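Local coordinates for protein phosphoribosylaminoimidazole carboxylase (Treponema denticola, PDB 5C5D) that catalyses the reversible carboxylation of 5-aminoimidazole ribonucleotide by CO2 to give 4-carboxy-5-aminoimidazole ribonucleotide in purine biosynthesis, at residues L4-M15 and I30-D38; D77-P88 and I109-A120. The protein carries 1 engineered substitution. One frame throughout, in Å; residues are numbered along the deposited sequence.

Contact 1 (L4-M15 and I30-D38). Engineered in segment 30-38: Asp38 (natural residue Ser).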
loop_
_atom_site.group_PDB
_atom_site.type_symbol
_atom_site.label_atom_id
_atom_site.label_comp_id
_atom_site.label_asym_id
_atom_site.label_seq_id
_atom_site.Cartn_x
_atom_site.Cartn_y
_atom_site.Cartn_z
ATOM N N LEU D 4 -3.649 39.040 1.725
ATOM C CA LEU D 4 -3.086 38.523 2.961
ATOM C C LEU D 4 -3.195 37.003 2.950
ATOM O O LEU D 4 -4.243 36.462 2.631
ATOM C CB LEU D 4 -3.827 39.085 4.180
ATOM C CG LEU D 4 -3.347 38.546 5.516
ATOM C CD1 LEU D 4 -1.908 38.981 5.729
ATOM C CD2 LEU D 4 -4.233 39.038 6.649
ATOM N N VAL D 5 -2.128 36.312 3.323
ATOM C CA VAL D 5 -2.176 34.878 3.478
ATOM C C VAL D 5 -1.910 34.559 4.938
ATOM O O VAL D 5 -0.887 34.952 5.477
ATOM C CB VAL D 5 -1.132 34.158 2.622
ATOM C CG1 VAL D 5 -1.136 32.657 2.915
ATOM C CG2 VAL D 5 -1.383 34.390 1.145
ATOM N N ILE D 6 -2.833 33.848 5.562
ATOM C CA ILE D 6 -2.679 33.443 6.934
ATOM C C ILE D 6 -2.174 32.018 6.901
ATOM O O ILE D 6 -2.856 31.131 6.411
ATOM C CB ILE D 6 -4.002 33.509 7.719
ATOM C CG1 ILE D 6 -4.555 34.942 7.744
ATOM C CG2 ILE D 6 -3.784 32.956 9.116
ATOM C CD1 ILE D 6 -5.424 35.332 6.540
ATOM N N ILE D 7 -0.981 31.819 7.447
ATOM C CA ILE D 7 -0.386 30.490 7.544
ATOM C C ILE D 7 -0.632 29.994 8.938
ATOM O O ILE D 7 -0.064 30.535 9.890
ATOM C CB ILE D 7 1.115 30.520 7.252
ATOM C CG1 ILE D 7 1.358 31.145 5.884
ATOM C CG2 ILE D 7 1.693 29.097 7.310
ATOM C CD1 ILE D 7 2.832 31.406 5.587
ATOM N N LEU D 8 -1.507 29.004 9.083
ATOM C CA LEU D 8 -1.900 28.502 10.401
ATOM C C LEU D 8 -1.474 27.059 10.573
ATOM O O LEU D 8 -1.854 26.189 9.772
ATOM C CB LEU D 8 -3.417 28.628 10.591
ATOM C CG LEU D 8 -3.949 27.989 11.871
ATOM C CD1 LEU D 8 -3.353 28.609 13.128
ATOM C CD2 LEU D 8 -5.466 28.086 11.884
ATOM N N MET D 9 -0.673 26.801 11.605
ATOM C CA MET D 9 -0.147 25.465 11.821
ATOM C C MET D 9 -0.633 24.901 13.158
ATOM O O MET D 9 -0.869 25.650 14.104
ATOM C CB MET D 9 1.384 25.506 11.788
ATOM C CG MET D 9 1.962 26.100 13.020
ATOM S SD MET D 9 3.748 26.417 12.836
ATOM C CE MET D 9 3.691 27.996 12.010
ATOM N N GLY D 10 -0.761 23.581 13.226
ATOM C CA GLY D 10 -1.318 22.935 14.397
ATOM C C GLY D 10 -0.359 22.883 15.553
ATOM O O GLY D 10 -0.787 22.789 16.695
ATOM N N SER D 11 0.931 22.945 15.250
ATOM C CA SER D 11 1.968 22.845 16.271
ATOM C C SER D 11 3.198 23.659 15.913
ATOM O O SER D 11 3.579 23.747 14.744
ATOM C CB SER D 11 2.377 21.382 16.454
ATOM O OG SER D 11 3.566 21.275 17.208
ATOM N N SER D 12 3.847 24.218 16.930
ATOM C CA SER D 12 5.096 24.927 16.699
ATOM C C SER D 12 6.147 24.008 16.081
ATOM O O SER D 12 7.127 24.488 15.518
ATOM C CB SER D 12 5.628 25.534 17.993
ATOM O OG SER D 12 5.974 24.544 18.950
ATOM N N SER D 13 5.941 22.697 16.164
ATOM C CA SER D 13 6.906 21.773 15.591
ATOM C C SER D 13 6.931 21.896 14.073
ATOM O O SER D 13 7.893 21.441 13.438
ATOM C CB SER D 13 6.596 20.328 16.009
ATOM O OG SER D 13 5.364 19.871 15.468
ATOM N N ASP D 14 5.879 22.501 13.498
ATOM C CA ASP D 14 5.765 22.698 12.048
ATOM C C ASP D 14 6.381 24.000 11.537
ATOM O O ASP D 14 6.216 24.327 10.362
ATOM C CB ASP D 14 4.285 22.697 11.587
ATOM C CG ASP D 14 3.470 21.492 12.079
ATOM O OD1 ASP D 14 3.926 20.361 11.850
ATOM O OD2 ASP D 14 2.324 21.692 12.612
ATOM N N MET D 15 7.092 24.741 12.375
ATOM C CA MET D 15 7.466 26.110 12.032
ATOM C C MET D 15 8.381 26.148 10.799
ATOM O O MET D 15 8.235 27.020 9.942
ATOM C CB MET D 15 8.123 26.788 13.236
ATOM C CG MET D 15 8.571 28.220 13.025
ATOM S SD MET D 15 7.214 29.355 12.591
ATOM C CE MET D 15 6.233 29.297 14.079
ATOM N N ILE D 30 3.734 39.181 -1.275
ATOM C CA ILE D 30 2.448 38.908 -0.626
ATOM C C ILE D 30 2.609 38.871 0.889
ATOM O O ILE D 30 3.409 38.094 1.429
ATOM C CB ILE D 30 1.843 37.565 -1.124
ATOM C CG1 ILE D 30 1.496 37.665 -2.608
ATOM C CG2 ILE D 30 0.609 37.190 -0.312
ATOM C CD1 ILE D 30 1.246 36.344 -3.295
ATOM N N GLU D 31 1.845 39.719 1.576
ATOM C CA GLU D 31 1.893 39.746 3.032
ATOM C C GLU D 31 1.373 38.435 3.586
ATOM O O GLU D 31 0.357 37.902 3.100
ATOM C CB GLU D 31 1.068 40.908 3.609
ATOM C CG GLU D 31 1.216 41.038 5.137
ATOM C CD GLU D 31 0.453 42.216 5.745
ATOM O OE1 GLU D 31 -0.125 43.043 5.007
ATOM O OE2 GLU D 31 0.443 42.295 6.985
ATOM N N TYR D 32 2.015 37.972 4.660
ATOM C CA TYR D 32 1.591 36.751 5.352
ATOM C C TYR D 32 1.578 36.966 6.873
ATOM O O TYR D 32 2.194 37.909 7.409
ATOM C CB TYR D 32 2.496 35.554 4.990
ATOM C CG TYR D 32 3.914 35.757 5.443
ATOM C CD1 TYR D 32 4.270 35.509 6.753
ATOM C CD2 TYR D 32 4.889 36.185 4.558
ATOM C CE1 TYR D 32 5.567 35.714 7.190
ATOM C CE2 TYR D 32 6.186 36.375 4.974
ATOM C CZ TYR D 32 6.515 36.144 6.303
ATOM O OH TYR D 32 7.803 36.329 6.764
ATOM N N ALA D 33 0.809 36.122 7.548
ATOM C CA ALA D 33 0.834 36.014 8.994
ATOM C C ALA D 33 1.057 34.562 9.320
ATOM O O ALA D 33 0.532 33.711 8.637
ATOM C CB ALA D 33 -0.460 36.502 9.584
ATOM N N ILE D 34 1.888 34.293 10.335
ATOM C CA ILE D 34 2.121 32.932 10.803
ATOM C C ILE D 34 1.563 32.779 12.195
ATOM O O ILE D 34 1.886 33.560 13.091
ATOM C CB ILE D 34 3.598 32.588 10.820
ATOM C CG1 ILE D 34 4.138 32.637 9.410
ATOM C CG2 ILE D 34 3.806 31.187 11.434
ATOM C CD1 ILE D 34 5.636 32.420 9.313
ATOM N N ARG D 35 0.712 31.769 12.351
ATOM C CA ARG D 35 0.008 31.528 13.606
ATOM C C ARG D 35 0.013 30.049 13.944
ATOM O O ARG D 35 0.188 29.192 13.078
ATOM C CB ARG D 35 -1.431 32.026 13.541
ATOM C CG ARG D 35 -1.601 33.497 13.139
ATOM C CD ARG D 35 -1.022 34.402 14.205
ATOM N NE ARG D 35 -1.661 34.243 15.508
ATOM C CZ ARG D 35 -2.755 34.894 15.912
ATOM N NH1 ARG D 35 -3.355 35.792 15.138
ATOM N NH2 ARG D 35 -3.218 34.683 17.139
ATOM N N ILE D 36 -0.196 29.778 15.221
ATOM C CA ILE D 36 -0.273 28.436 15.746
ATOM C C ILE D 36 -1.597 28.189 16.459
ATOM O O ILE D 36 -2.025 28.982 17.288
ATOM C CB ILE D 36 0.885 28.176 16.736
ATOM C CG1 ILE D 36 2.223 28.254 16.006
ATOM C CG2 ILE D 36 0.773 26.793 17.356
ATOM C CD1 ILE D 36 3.425 28.339 16.960
ATOM N N GLY D 37 -2.222 27.065 16.152
ATOM C CA GLY D 37 -3.425 26.666 16.842
ATOM C C GLY D 37 -3.876 25.311 16.372
ATOM O O GLY D 37 -3.818 25.010 15.180
ATOM N N ASP D 38 -4.325 24.508 17.326
ATOM C CA ASP D 38 -4.725 23.143 17.073
ATOM C C ASP D 38 -6.238 22.999 17.090
ATOM O O ASP D 38 -6.919 23.520 17.971
ATOM C CB ASP D 38 -4.103 22.207 18.103
ATOM C CG ASP D 38 -4.424 20.765 17.825
ATOM O OD1 ASP D 38 -3.848 20.182 16.866
ATOM O OD2 ASP D 38 -5.306 20.232 18.514
#
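The Tyr32 ring meets Ile7 obliquely, with CD1 of Ile7 4.2 Å from Tyr32 CB. Ala22 of helix 15-27 also touches the tyrosine, and the Tyr32 OH makes a weak hydrogen bond to Arg159 of the second subunit. This is the opening beta-alpha-beta unit of a flavodoxin-like fold: strands 4-9 and 31-36 run parallel, their axes 19° apart, with helix 15-27 as the crossover. The two backbones are joined by six hydrogen bonds that alternate in direction from Val5 N–Glu31 O to Gly37 N–Met9 O; Ala33 N reaches Val5 O at 2.9 Å.

Above and below the strands the environments differ. Leu4, Ile6, Leu8, Ala33 and Arg35 share one face, packed largely against helix 43-54. There Leu8 CD1 lies 3.9 Å from Arg35 CB, while the guanidinium group leads away to Tyr53 and to Asp154 of the second subunit. Val5, Ile7, Met9, Ile34 and Ile36 occupy the other face. Met9 CG, turned between the backbone N and the carbonyl carbon (chi1 75°), lies 3.7 Å from Ile36 CG1. Ile36 CD1 then reaches Ser12 CB, also at 3.7 Å.

Past the strand ends lie Ser11 and Asp14, which bind substrate, and position 38, a substrate-binding position that here carries the engineered Asp38 in place of serine. Asp38 OD2 accepts hydrogen bonds from the backbone N of His40 and Lys41. Asp14 OD2, met on its anti side and 34° out of the carboxylate plane, accepts Ser11 N in a long, bent bond of 3.2 Å.

Contact 2 (D77-P88 and I109-A120)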
loop_
_atom_site.group_PDB
_atom_site.type_symbol
_atom_site.label_atom_id
_atom_site.label_comp_id
_atom_site.label_asym_id
_atom_site.label_seq_id
_atom_site.Cartn_x
_atom_site.Cartn_y
_atom_site.Cartn_z
ATOM N N ASP D 77 -11.395 25.363 6.842
ATOM C CA ASP D 77 -12.175 25.474 5.618
ATOM C C ASP D 77 -13.690 25.536 5.866
ATOM O O ASP D 77 -14.425 26.256 5.169
ATOM C CB ASP D 77 -11.870 24.307 4.689
ATOM C CG ASP D 77 -12.346 24.569 3.314
ATOM O OD1 ASP D 77 -11.605 25.232 2.548
ATOM O OD2 ASP D 77 -13.478 24.134 3.021
ATOM N N GLY D 78 -14.177 24.820 6.875
ATOM C CA GLY D 78 -15.590 24.880 7.198
ATOM C C GLY D 78 -16.031 26.173 7.862
ATOM O O GLY D 78 -17.214 26.491 7.881
ATOM N N PHE D 79 -15.076 26.907 8.410
ATOM C CA PHE D 79 -15.369 28.140 9.134
ATOM C C PHE D 79 -15.298 29.392 8.248
ATOM O O PHE D 79 -16.191 30.257 8.304
ATOM C CB PHE D 79 -14.400 28.290 10.307
ATOM C CG PHE D 79 -14.771 29.427 11.221
ATOM C CD1 PHE D 79 -15.633 29.214 12.284
ATOM C CD2 PHE D 79 -14.322 30.708 10.969
ATOM C CE1 PHE D 79 -16.021 30.261 13.094
ATOM C CE2 PHE D 79 -14.708 31.765 11.781
ATOM C CZ PHE D 79 -15.558 31.529 12.842
ATOM N N VAL D 80 -14.238 29.520 7.449
ATOM C CA VAL D 80 -13.992 30.776 6.734
ATOM C C VAL D 80 -14.786 30.826 5.438
ATOM O O VAL D 80 -15.238 29.794 4.929
ATOM C CB VAL D 80 -12.489 30.985 6.431
ATOM C CG1 VAL D 80 -11.652 30.933 7.695
ATOM C CG2 VAL D 80 -11.944 29.914 5.477
ATOM N N LYS D 81 -14.965 32.041 4.928
ATOM C CA LYS D 81 -15.779 32.282 3.738
ATOM C C LYS D 81 -15.076 31.825 2.467
ATOM O O LYS D 81 -15.660 31.119 1.630
ATOM C CB LYS D 81 -16.121 33.770 3.618
ATOM C CG LYS D 81 -16.959 34.317 4.760
ATOM C CD LYS D 81 -17.411 35.769 4.500
ATOM C CE LYS D 81 -16.249 36.731 4.250
ATOM N NZ LYS D 81 -15.271 36.781 5.381
ATOM N N GLY D 82 -13.840 32.282 2.308
ATOM C CA GLY D 82 -13.092 32.111 1.077
ATOM C C GLY D 82 -12.298 30.829 1.029
ATOM O O GLY D 82 -12.415 29.967 1.892
ATOM N N ALA D 83 -11.473 30.708 0.003
ATOM C CA ALA D 83 -10.724 29.475 -0.217
ATOM C C ALA D 83 -9.621 29.269 0.806
ATOM O O ALA D 83 -9.110 30.224 1.420
ATOM C CB ALA D 83 -10.134 29.502 -1.603
ATOM N N THR D 84 -9.250 28.006 0.964
ATOM C CA THR D 84 -8.105 27.634 1.774
ATOM C C THR D 84 -7.271 26.606 1.050
ATOM O O THR D 84 -7.723 25.972 0.106
ATOM C CB THR D 84 -8.516 27.058 3.145
ATOM O OG1 THR D 84 -9.048 25.733 3.006
ATOM C CG2 THR D 84 -9.577 27.929 3.819
ATOM N N ILE D 85 -6.044 26.473 1.519
ATOM C CA ILE D 85 -5.040 25.546 0.958
ATOM C C ILE D 85 -4.490 24.679 2.095
ATOM O O ILE D 85 -4.069 25.202 3.115
ATOM C CB ILE D 85 -3.894 26.337 0.306
ATOM C CG1 ILE D 85 -4.400 27.183 -0.858
ATOM C CG2 ILE D 85 -2.736 25.407 -0.144
ATOM C CD1 ILE D 85 -3.395 28.204 -1.342
ATOM N N ALA D 86 -4.514 23.358 1.923
ATOM C CA ALA D 86 -3.856 22.432 2.853
ATOM C C ALA D 86 -2.465 22.123 2.356
ATOM O O ALA D 86 -2.314 21.713 1.225
ATOM C CB ALA D 86 -4.639 21.144 2.965
ATOM N N CYS D 87 -1.471 22.275 3.214
ATOM C CA CYS D 87 -0.108 21.918 2.859
ATOM C C CYS D 87 0.492 21.219 4.069
ATOM O O CYS D 87 1.177 21.845 4.889
ATOM C CB CYS D 87 0.681 23.146 2.461
ATOM S SG CYS D 87 2.350 22.730 1.870
ATOM N N PRO D 88 0.223 19.904 4.197
ATOM C CA PRO D 88 0.677 19.193 5.380
ATOM C C PRO D 88 2.197 18.996 5.329
ATOM O O PRO D 88 2.772 18.981 4.230
ATOM C CB PRO D 88 -0.073 17.869 5.304
ATOM C CG PRO D 88 -0.302 17.644 3.853
ATOM C CD PRO D 88 -0.567 19.035 3.301
ATOM N N ILE D 109 -16.588 20.666 1.922
ATOM C CA ILE D 109 -15.347 21.079 2.568
ATOM C C ILE D 109 -14.284 20.970 1.486
ATOM O O ILE D 109 -14.004 19.870 0.985
ATOM C CB ILE D 109 -15.024 20.188 3.802
ATOM C CG1 ILE D 109 -16.065 20.437 4.889
ATOM C CG2 ILE D 109 -13.634 20.443 4.343
ATOM C CD1 ILE D 109 -16.064 21.864 5.485
ATOM N N SER D 110 -13.730 22.100 1.068
ATOM C CA SER D 110 -12.983 22.121 -0.207
ATOM C C SER D 110 -11.591 22.742 -0.146
ATOM O O SER D 110 -11.249 23.546 -0.997
ATOM C CB SER D 110 -13.820 22.873 -1.254
ATOM O OG SER D 110 -13.997 24.225 -0.869
ATOM N N PRO D 111 -10.763 22.364 0.852
ATOM C CA PRO D 111 -9.404 22.909 0.818
ATOM C C PRO D 111 -8.634 22.397 -0.387
ATOM O O PRO D 111 -8.794 21.235 -0.758
ATOM C CB PRO D 111 -8.801 22.406 2.123
ATOM C CG PRO D 111 -9.590 21.191 2.447
ATOM C CD PRO D 111 -10.947 21.450 1.992
ATOM N N ALA D 112 -7.847 23.257 -1.010
ATOM C CA ALA D 112 -6.911 22.881 -2.071
ATOM C C ALA D 112 -5.718 22.148 -1.481
ATOM O O ALA D 112 -5.002 22.726 -0.681
ATOM C CB ALA D 112 -6.437 24.122 -2.770
ATOM N N LEU D 113 -5.468 20.901 -1.875
ATOM C CA LEU D 113 -4.300 20.199 -1.355
ATOM C C LEU D 113 -3.094 20.389 -2.279
ATOM O O LEU D 113 -3.203 20.207 -3.503
ATOM C CB LEU D 113 -4.600 18.721 -1.229
ATOM C CG LEU D 113 -3.472 17.841 -0.686
ATOM C CD1 LEU D 113 -2.956 18.285 0.693
ATOM C CD2 LEU D 113 -4.008 16.419 -0.655
ATOM N N VAL D 114 -1.972 20.797 -1.690
ATOM C CA VAL D 114 -0.695 20.924 -2.401
ATOM C C VAL D 114 0.399 20.380 -1.513
ATOM O O VAL D 114 0.448 20.723 -0.329
ATOM C CB VAL D 114 -0.404 22.379 -2.754
ATOM C CG1 VAL D 114 0.936 22.535 -3.431
ATOM C CG2 VAL D 114 -1.463 22.911 -3.688
ATOM N N LEU D 115 1.287 19.553 -2.057
ATOM C CA LEU D 115 2.310 18.961 -1.208
ATOM C C LEU D 115 3.495 19.843 -0.875
ATOM O O LEU D 115 3.961 19.852 0.269
ATOM C CB LEU D 115 2.853 17.696 -1.851
ATOM C CG LEU D 115 1.908 16.510 -1.910
ATOM C CD1 LEU D 115 2.697 15.297 -2.350
ATOM C CD2 LEU D 115 1.266 16.272 -0.569
ATOM N N GLU D 116 4.050 20.517 -1.868
ATOM C CA GLU D 116 5.272 21.244 -1.629
ATOM C C GLU D 116 4.992 22.661 -1.136
ATOM O O GLU D 116 4.197 23.384 -1.743
ATOM C CB GLU D 116 6.093 21.321 -2.902
ATOM C CG GLU D 116 6.677 20.012 -3.417
ATOM C CD GLU D 116 7.817 19.501 -2.589
ATOM O OE1 GLU D 116 8.446 20.312 -1.890
ATOM O OE2 GLU D 116 8.083 18.274 -2.633
ATOM N N PRO D 117 5.706 23.090 -0.106
ATOM C CA PRO D 117 5.524 24.447 0.415
ATOM C C PRO D 117 5.714 25.547 -0.622
ATOM O O PRO D 117 4.938 26.511 -0.611
ATOM C CB PRO D 117 6.578 24.547 1.528
ATOM C CG PRO D 117 7.385 23.315 1.467
ATOM C CD PRO D 117 6.627 22.291 0.723
ATOM N N LYS D 118 6.685 25.429 -1.523
ATOM C CA LYS D 118 6.839 26.465 -2.540
ATOM C C LYS D 118 5.620 26.495 -3.449
ATOM O O LYS D 118 5.269 27.562 -3.968
ATOM C CB LYS D 118 8.112 26.247 -3.368
ATOM C CG LYS D 118 9.393 26.544 -2.608
ATOM C CD LYS D 118 10.591 26.461 -3.536
ATOM C CE LYS D 118 11.883 26.627 -2.781
ATOM N NZ LYS D 118 13.057 26.500 -3.688
ATOM N N ASN D 119 4.994 25.329 -3.663
ATOM C CA ASN D 119 3.819 25.237 -4.537
ATOM C C ASN D 119 2.597 25.752 -3.824
ATOM O O ASN D 119 1.714 26.276 -4.459
ATOM C CB ASN D 119 3.601 23.804 -5.042
ATOM C CG ASN D 119 4.566 23.456 -6.170
ATOM O OD1 ASN D 119 5.109 24.358 -6.803
ATOM N ND2 ASN D 119 4.817 22.165 -6.404
ATOM N N ALA D 120 2.550 25.649 -2.504
ATOM C CA ALA D 120 1.411 26.236 -1.806
ATOM C C ALA D 120 1.466 27.767 -1.957
ATOM O O ALA D 120 0.448 28.446 -2.176
ATOM C CB ALA D 120 1.388 25.834 -0.328
HETATM O O HOH W 1 -11.475 26.142 -0.008
HETATM O O HOH W 2 4.309 18.144 2.251
#
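Asp77 lays its side chain against the loop residues Ser110 and Pro111, starting with CB, 4.0 Å from Pro111 CD. The contact belongs to a beta-alpha-beta unit in which strands 84-86 and 112-113, joined by a crossover through helix 99-103, form the last parallel pair of the flavodoxin-like sheet. CG comes next and sits 3.7 Å from that same ring carbon of Pro111. The carboxylate then divides its work. OD1 offers its anti lone pair to Thr84 OG1 at 2.6 Å and also receives a hydrogen from a water. OD2 accepts Ser110 N at 2.8 Å, approached from above the carboxylate plane, 53° out of it, and forms a salt bridge with Arg126 of the third subunit. Several donors thus fix the group's rotation, and they would be expected to favour its charged form. A chi1 of -164° carries the carboxylate across to Ser110, and Asp77 of helix 72-79 is thereby tied to the lead-in of strand 112-113.

Between the strands, Ala112 N bonds to Thr84 O, Ala86 N to Ala112 O, and Val114 N to Ala86 O. On one face Leu113 CD1 rests 3.6 Å from Pro88 CD, the two side chains crossing at about a right angle. On the other, Ile85 packs against Ala112 and the start of helix 117-129. Cys87 continues that layer, its SG 3.9 Å from Ala120 CB.

Two waters complete the contact. One accepts Thr84 N and donates to Asp77 OD1 and Ser110 O; the other donates to both Pro88 O and Leu115 O, each 2.6 Å from the water oxygen.

Contact 1 closes before contact 2 opens along the chain, and together they take up four of the five strands of one parallel sheet, ordered 31-36, 4-9, 60-65, 84-86, 112-113. Strand 60-65 stands between them, bonded to both inner neighbours, so the contact centres are 12 Å apart and the nearest atoms about 7 Å. Helix 15-27 also bridges them: it packs on strand 4-9, receives Pro117, and its His17 bonds to Cys87 O. Each outer strand meets a different neighbour in the eight-chain assembly, the second subunit at 31-36 and the third at 112-113. The strand ends gather the substrate residues of contact 1, and the side chain of Pro88 in contact 2 comes within about 6 Å of substrate-binding Gly67.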